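Local coordinates for phosphoethanolamine N-methyltransferase 1 (Haemonchus contortus, PDB 4KRG), which probably transfers a methyl group from S-adenosylmethionine to phosphoethanolamine, an early step of nematode phosphocholine biosynthesis, at residues 73-87 / 98-111. Residues are numbered along the deposited sequence; the frame is centred on the assembly and turned at random.
With SAH (S-adenosyl-L-homocysteine), chain D.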
loop_
_atom_site.group_PDB
_atom_site.type_symbol
_atom_site.label_atom_id
_atom_site.label_comp_id
_atom_site.label_asym_id
_atom_site.label_seq_id
_atom_site.Cartn_x
_atom_site.Cartn_y
_atom_site.Cartn_z
ATOM N N THR A 73 10.573 -20.215 8.071
ATOM C CA THR A 73 10.312 -20.998 9.269
ATOM C C THR A 73 8.819 -21.134 9.566
ATOM O O THR A 73 8.338 -22.228 9.845
ATOM C CB THR A 73 11.038 -20.390 10.484
ATOM O OG1 THR A 73 12.453 -20.468 10.274
ATOM C CG2 THR A 73 10.684 -21.143 11.746
ATOM N N VAL A 74 8.089 -20.028 9.491
ATOM C CA VAL A 74 6.672 -20.038 9.812
ATOM C C VAL A 74 5.814 -20.433 8.608
ATOM O O VAL A 74 4.781 -21.082 8.766
ATOM C CB VAL A 74 6.212 -18.681 10.397
ATOM C CG1 VAL A 74 4.746 -18.737 10.799
ATOM C CG2 VAL A 74 7.061 -18.305 11.608
ATOM N N LEU A 75 6.248 -20.058 7.408
ATOM C CA LEU A 75 5.516 -20.410 6.188
ATOM C C LEU A 75 5.370 -21.926 6.040
ATOM O O LEU A 75 4.299 -22.426 5.709
ATOM C CB LEU A 75 6.198 -19.828 4.945
ATOM C CG LEU A 75 6.178 -18.305 4.742
ATOM C CD1 LEU A 75 7.149 -17.906 3.630
ATOM C CD2 LEU A 75 4.778 -17.804 4.408
ATOM N N ALA A 76 6.449 -22.650 6.316
ATOM C CA ALA A 76 6.449 -24.105 6.193
ATOM C C ALA A 76 5.619 -24.812 7.266
ATOM O O ALA A 76 5.448 -26.027 7.206
ATOM C CB ALA A 76 7.866 -24.634 6.197
ATOM N N GLU A 77 5.117 -24.075 8.253
ATOM C CA GLU A 77 4.244 -24.671 9.264
ATOM C C GLU A 77 2.909 -25.080 8.672
ATOM O O GLU A 77 2.305 -26.052 9.113
ATOM C CB GLU A 77 3.990 -23.702 10.420
ATOM C CG GLU A 77 5.162 -23.481 11.347
ATOM C CD GLU A 77 4.865 -22.436 12.411
ATOM O OE1 GLU A 77 3.685 -22.047 12.555
ATOM O OE2 GLU A 77 5.815 -21.997 13.099
ATOM N N THR A 78 2.430 -24.326 7.687
ATOM C CA THR A 78 1.125 -24.626 7.103
ATOM C C THR A 78 1.131 -24.928 5.602
ATOM O O THR A 78 0.270 -25.661 5.117
ATOM C CB THR A 78 0.090 -23.544 7.435
ATOM O OG1 THR A 78 0.600 -22.258 7.068
ATOM C CG2 THR A 78 -0.210 -23.560 8.929
ATOM N N ALA A 79 2.097 -24.371 4.874
ATOM C CA ALA A 79 2.238 -24.651 3.446
ATOM C C ALA A 79 2.606 -26.115 3.239
ATOM O O ALA A 79 3.268 -26.719 4.087
ATOM C CB ALA A 79 3.297 -23.766 2.829
ATOM N N ARG A 80 2.189 -26.691 2.120
ATOM C CA ARG A 80 2.591 -28.056 1.818
ATOM C C ARG A 80 4.102 -28.116 1.673
ATOM O O ARG A 80 4.752 -29.007 2.210
ATOM C CB ARG A 80 1.935 -28.570 0.542
ATOM C CG ARG A 80 2.343 -29.996 0.220
ATOM C CD ARG A 80 1.634 -30.550 -0.994
ATOM N NE ARG A 80 2.121 -29.967 -2.239
ATOM C CZ ARG A 80 1.918 -30.504 -3.437
ATOM N NH1 ARG A 80 1.241 -31.641 -3.553
ATOM N NH2 ARG A 80 2.392 -29.903 -4.518
ATOM N N TRP A 81 4.655 -27.139 0.968
ATOM C CA TRP A 81 6.070 -27.132 0.640
ATOM C C TRP A 81 6.527 -25.704 0.401
ATOM O O TRP A 81 5.778 -24.885 -0.121
ATOM C CB TRP A 81 6.292 -27.973 -0.609
ATOM C CG TRP A 81 7.658 -27.899 -1.220
ATOM C CD1 TRP A 81 8.781 -28.567 -0.821
ATOM C CD2 TRP A 81 8.026 -27.150 -2.382
ATOM N NE1 TRP A 81 9.831 -28.264 -1.654
ATOM C CE2 TRP A 81 9.393 -27.397 -2.624
ATOM C CE3 TRP A 81 7.335 -26.287 -3.240
ATOM C CZ2 TRP A 81 10.083 -26.810 -3.691
ATOM C CZ3 TRP A 81 8.017 -25.707 -4.295
ATOM C CH2 TRP A 81 9.377 -25.971 -4.512
ATOM N N VAL A 82 7.757 -25.408 0.797
ATOM C CA VAL A 82 8.329 -24.085 0.589
ATOM C C VAL A 82 9.699 -24.227 -0.057
ATOM O O VAL A 82 10.519 -25.023 0.395
ATOM C CB VAL A 82 8.480 -23.322 1.918
ATOM C CG1 VAL A 82 8.993 -21.904 1.673
ATOM C CG2 VAL A 82 7.162 -23.304 2.679
ATOM N N LEU A 83 9.932 -23.470 -1.122
ATOM C CA LEU A 83 11.271 -23.326 -1.678
ATOM C C LEU A 83 11.856 -22.013 -1.193
ATOM O O LEU A 83 11.301 -20.944 -1.441
ATOM C CB LEU A 83 11.238 -23.329 -3.204
ATOM C CG LEU A 83 12.536 -22.851 -3.856
ATOM C CD1 LEU A 83 13.660 -23.827 -3.576
ATOM C CD2 LEU A 83 12.358 -22.655 -5.350
ATOM N N SER A 84 12.986 -22.094 -0.505
ATOM C CA SER A 84 13.584 -20.924 0.113
ATOM C C SER A 84 14.911 -20.613 -0.577
ATOM O O SER A 84 15.799 -21.464 -0.631
ATOM C CB SER A 84 13.805 -21.208 1.591
ATOM O OG SER A 84 13.756 -20.027 2.349
ATOM N N THR A 85 15.043 -19.401 -1.118
ATOM C CA THR A 85 16.228 -19.035 -1.897
ATOM C C THR A 85 16.861 -17.727 -1.413
ATOM O O THR A 85 16.173 -16.842 -0.909
ATOM C CB THR A 85 15.902 -18.871 -3.394
ATOM O OG1 THR A 85 15.231 -17.622 -3.608
ATOM C CG2 THR A 85 15.019 -20.002 -3.888
ATOM N N ASP A 86 18.176 -17.612 -1.581
ATOM C CA ASP A 86 18.899 -16.371 -1.308
ATOM C C ASP A 86 20.226 -16.434 -2.045
ATOM O O ASP A 86 20.758 -17.524 -2.261
ATOM C CB ASP A 86 19.135 -16.196 0.195
ATOM C CG ASP A 86 19.363 -14.747 0.590
ATOM O OD1 ASP A 86 18.370 -14.051 0.893
ATOM O OD2 ASP A 86 20.532 -14.296 0.596
ATOM N N PHE A 87 20.771 -15.285 -2.438
ATOM C CA PHE A 87 22.047 -15.318 -3.155
ATOM C C PHE A 87 23.280 -15.241 -2.244
ATOM O O PHE A 87 24.413 -15.341 -2.709
ATOM C CB PHE A 87 22.082 -14.351 -4.360
ATOM C CG PHE A 87 22.168 -12.883 -4.006
ATOM C CD1 PHE A 87 22.493 -11.964 -4.986
ATOM C CD2 PHE A 87 21.923 -12.424 -2.724
ATOM C CE1 PHE A 87 22.580 -10.625 -4.698
ATOM C CE2 PHE A 87 22.013 -11.080 -2.429
ATOM C CZ PHE A 87 22.339 -10.179 -3.416
ATOM N N ARG A 98 18.600 -23.347 11.428
ATOM C CA ARG A 98 17.427 -22.972 12.208
ATOM C C ARG A 98 16.264 -23.910 11.916
ATOM O O ARG A 98 15.487 -24.250 12.803
ATOM C CB ARG A 98 17.015 -21.533 11.876
ATOM C CG ARG A 98 18.083 -20.476 12.153
ATOM C CD ARG A 98 17.656 -19.103 11.642
ATOM N NE ARG A 98 16.380 -18.685 12.215
ATOM C CZ ARG A 98 15.236 -18.611 11.540
ATOM N NH1 ARG A 98 15.204 -18.913 10.253
ATOM N NH2 ARG A 98 14.125 -18.235 12.158
ATOM N N ASN A 99 16.160 -24.330 10.662
ATOM C CA ASN A 99 15.021 -25.115 10.201
ATOM C C ASN A 99 15.332 -26.597 10.015
ATOM O O ASN A 99 14.629 -27.301 9.288
ATOM C CB ASN A 99 14.479 -24.520 8.898
ATOM C CG ASN A 99 13.897 -23.138 9.095
ATOM O OD1 ASN A 99 13.226 -22.877 10.096
ATOM N ND2 ASN A 99 14.156 -22.241 8.147
ATOM N N ALA A 100 16.380 -27.068 10.685
ATOM C CA ALA A 100 16.786 -28.467 10.587
ATOM C C ALA A 100 15.705 -29.408 11.102
ATOM O O ALA A 100 15.684 -30.589 10.766
ATOM C CB ALA A 100 18.087 -28.693 11.333
ATOM N N HIS A 101 14.805 -28.881 11.923
ATOM C CA HIS A 101 13.749 -29.696 12.506
ATOM C C HIS A 101 12.566 -29.886 11.558
ATOM O O HIS A 101 11.628 -30.627 11.864
ATOM C CB HIS A 101 13.268 -29.080 13.817
ATOM C CG HIS A 101 12.686 -27.712 13.664
ATOM N ND1 HIS A 101 13.421 -26.628 13.237
ATOM C CD2 HIS A 101 11.434 -27.247 13.893
ATOM C CE1 HIS A 101 12.652 -25.558 13.207
ATOM N NE2 HIS A 101 11.439 -25.905 13.600
HETATM N N MSE A 102 12.608 -29.224 10.407
HETATM C CA MSE A 102 11.498 -29.312 9.466
HETATM C C MSE A 102 11.874 -30.083 8.210
HETATM O O MSE A 102 13.042 -30.159 7.849
HETATM C CB MSE A 102 10.992 -27.921 9.122
HETATM C CG MSE A 102 10.711 -27.112 10.360
HETATM SE SE MSE A 102 9.872 -25.425 9.970
HETATM C CE MSE A 102 8.092 -26.076 9.550
ATOM N N GLY A 103 10.880 -30.658 7.545
ATOM C CA GLY A 103 11.148 -31.551 6.435
ATOM C C GLY A 103 10.469 -31.202 5.125
ATOM O O GLY A 103 10.569 -31.962 4.163
ATOM N N ASN A 104 9.787 -30.061 5.072
ATOM C CA ASN A 104 9.096 -29.646 3.849
ATOM C C ASN A 104 9.671 -28.379 3.224
ATOM O O ASN A 104 8.966 -27.645 2.531
ATOM C CB ASN A 104 7.594 -29.465 4.087
ATOM C CG ASN A 104 7.280 -28.351 5.082
ATOM O OD1 ASN A 104 8.072 -28.057 5.981
ATOM N ND2 ASN A 104 6.109 -27.733 4.928
ATOM N N ILE A 105 10.951 -28.127 3.473
ATOM C CA ILE A 105 11.617 -26.962 2.911
ATOM C C ILE A 105 12.751 -27.375 1.977
ATOM O O ILE A 105 13.639 -28.139 2.363
ATOM C CB ILE A 105 12.211 -26.063 4.010
ATOM C CG1 ILE A 105 11.132 -25.636 5.008
ATOM C CG2 ILE A 105 12.861 -24.838 3.386
ATOM C CD1 ILE A 105 11.692 -24.984 6.247
ATOM N N SER A 106 12.711 -26.870 0.749
ATOM C CA SER A 106 13.831 -27.002 -0.169
ATOM C C SER A 106 14.642 -25.712 -0.121
ATOM O O SER A 106 14.078 -24.631 0.077
ATOM C CB SER A 106 13.337 -27.256 -1.596
ATOM O OG SER A 106 12.839 -28.577 -1.753
ATOM N N TYR A 107 15.956 -25.829 -0.303
ATOM C CA TYR A 107 16.853 -24.676 -0.260
ATOM C C TYR A 107 17.595 -24.460 -1.567
ATOM O O TYR A 107 18.023 -25.406 -2.218
ATOM C CB TYR A 107 17.877 -24.837 0.862
ATOM C CG TYR A 107 17.252 -24.966 2.217
ATOM C CD1 TYR A 107 16.859 -23.841 2.925
ATOM C CD2 TYR A 107 17.041 -26.210 2.791
ATOM C CE1 TYR A 107 16.276 -23.949 4.171
ATOM C CE2 TYR A 107 16.460 -26.327 4.043
ATOM C CZ TYR A 107 16.084 -25.191 4.723
ATOM O OH TYR A 107 15.507 -25.295 5.961
ATOM N N GLN A 108 17.777 -23.205 -1.944
ATOM C CA GLN A 108 18.565 -22.924 -3.131
ATOM C C GLN A 108 19.413 -21.688 -2.926
ATOM O O GLN A 108 18.967 -20.726 -2.312
ATOM C CB GLN A 108 17.663 -22.755 -4.351
ATOM C CG GLN A 108 18.417 -22.449 -5.623
ATOM C CD GLN A 108 17.570 -22.614 -6.852
ATOM O OE1 GLN A 108 17.049 -23.698 -7.128
ATOM N NE2 GLN A 108 17.432 -21.544 -7.611
ATOM N N ILE A 109 20.646 -21.733 -3.417
ATOM C CA ILE A 109 21.497 -20.555 -3.424
ATOM C C ILE A 109 21.558 -20.058 -4.858
ATOM O O ILE A 109 21.956 -20.795 -5.756
ATOM C CB ILE A 109 22.923 -20.878 -2.941
ATOM C CG1 ILE A 109 22.887 -21.491 -1.541
ATOM C CG2 ILE A 109 23.775 -19.622 -2.933
ATOM C CD1 ILE A 109 24.212 -22.102 -1.100
ATOM N N GLY A 110 21.149 -18.814 -5.074
ATOM C CA GLY A 110 21.175 -18.229 -6.403
ATOM C C GLY A 110 20.544 -16.852 -6.423
ATOM O O GLY A 110 19.862 -16.446 -5.480
ATOM N N ASP A 111 20.771 -16.126 -7.510
ATOM C CA ASP A 111 20.202 -14.798 -7.663
ATOM C C ASP A 111 18.768 -14.915 -8.170
ATOM O O ASP A 111 18.483 -15.712 -9.062
ATOM C CB ASP A 111 21.053 -13.987 -8.643
ATOM C CG ASP A 111 20.713 -12.514 -8.635
ATOM O OD1 ASP A 111 19.525 -12.172 -8.821
ATOM O OD2 ASP A 111 21.637 -11.693 -8.438
HETATM N N SAH D . 13.416 -11.293 3.207
HETATM C CA SAH D . 14.201 -11.546 4.426
HETATM C CB SAH D . 15.596 -10.849 4.270
HETATM C CG SAH D . 15.511 -9.357 3.954
HETATM S SD SAH D . 17.090 -8.561 3.537
HETATM C C SAH D . 13.488 -11.067 5.626
HETATM O O SAH D . 12.783 -10.072 5.559
HETATM O OXT SAH D . 13.848 -11.469 6.712
HETATM C "C5'" SAH D . 17.413 -9.016 1.813
HETATM C "C4'" SAH D . 17.629 -10.390 1.480
HETATM O "O4'" SAH D . 17.409 -10.582 0.057
HETATM C "C3'" SAH D . 19.021 -10.799 1.746
HETATM O "O3'" SAH D . 19.033 -12.121 2.235
HETATM C "C2'" SAH D . 19.664 -10.758 0.441
HETATM O "O2'" SAH D . 20.742 -11.650 0.382
HETATM C "C1'" SAH D . 18.565 -11.155 -0.471
HETATM N N9 SAH D . 18.767 -10.714 -1.895
HETATM C C8 SAH D . 18.897 -9.462 -2.352
HETATM N N7 SAH D . 18.906 -9.523 -3.685
HETATM C C5 SAH D . 18.778 -10.793 -4.077
HETATM C C6 SAH D . 18.731 -11.425 -5.331
HETATM N N6 SAH D . 18.827 -10.709 -6.500
HETATM N N1 SAH D . 18.583 -12.762 -5.358
HETATM C C2 SAH D . 18.486 -13.482 -4.247
HETATM N N3 SAH D . 18.530 -12.903 -3.034
HETATM C C4 SAH D . 18.672 -11.571 -2.922
HETATM O O HOH W 1 16.797 -16.971 -6.034
#
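The adenosine side of the S-adenosylhomocysteine pocket is built where parallel strands 81-86 and 105-109, joined through helix 89-98, reach their C-terminal ends. Asp86 ends one strand and Phe87 follows it; Gly110 and Asp111 follow the other. Phe87 CB touches Gly110 O at 3.3 Å, and the ring stands nearly perpendicular to the Asp111 carboxylate, their planes 87° apart. With CG set between its backbone N and carbonyl carbon (chi1 72°), Phe87 presents one face to the adenine, C5 lying above the ring centre. The Asp86 carboxylate faces the ribose diol, OD2 accepting from O2' at 2.7 Å, whereas O3' lies doubtfully close to OD1. Asp111 OD1 accepts from adenine N6 at 2.8 Å and from Val113 N; Arg13 forms a salt bridge with OD2 and may help keep that carboxylate charged.

Behind the pocket the strand axes run 20° apart, and six backbone bonds form the ladder from Val82 N to Asn104 O through Gly110 N to Asp86 O. At the far end Asn104 ND2 donates to a lone pair of Ala76 O, within its carbonyl plane, at 2.9 Å, and also to Arg80 O, approached from above its carbonyl plane; one amide just before strand 105-109 thus holds the backbone of Ala76 and Arg80, on the way into strand 81-86. Trp81 NE1 donates to Ser106 OG at 3.0 Å, the hydroxyl lying at the ring edge close to the indole plane. On the opposite sheet face Ala76 CB packs against Ile105 CG1 (3.6 Å) and the selenomethionine methyl of Met102. This acidic strand end facing a ribose diol, inside a beta-alpha-beta crossover, is characteristic of Rossmann-like class I methyltransferases.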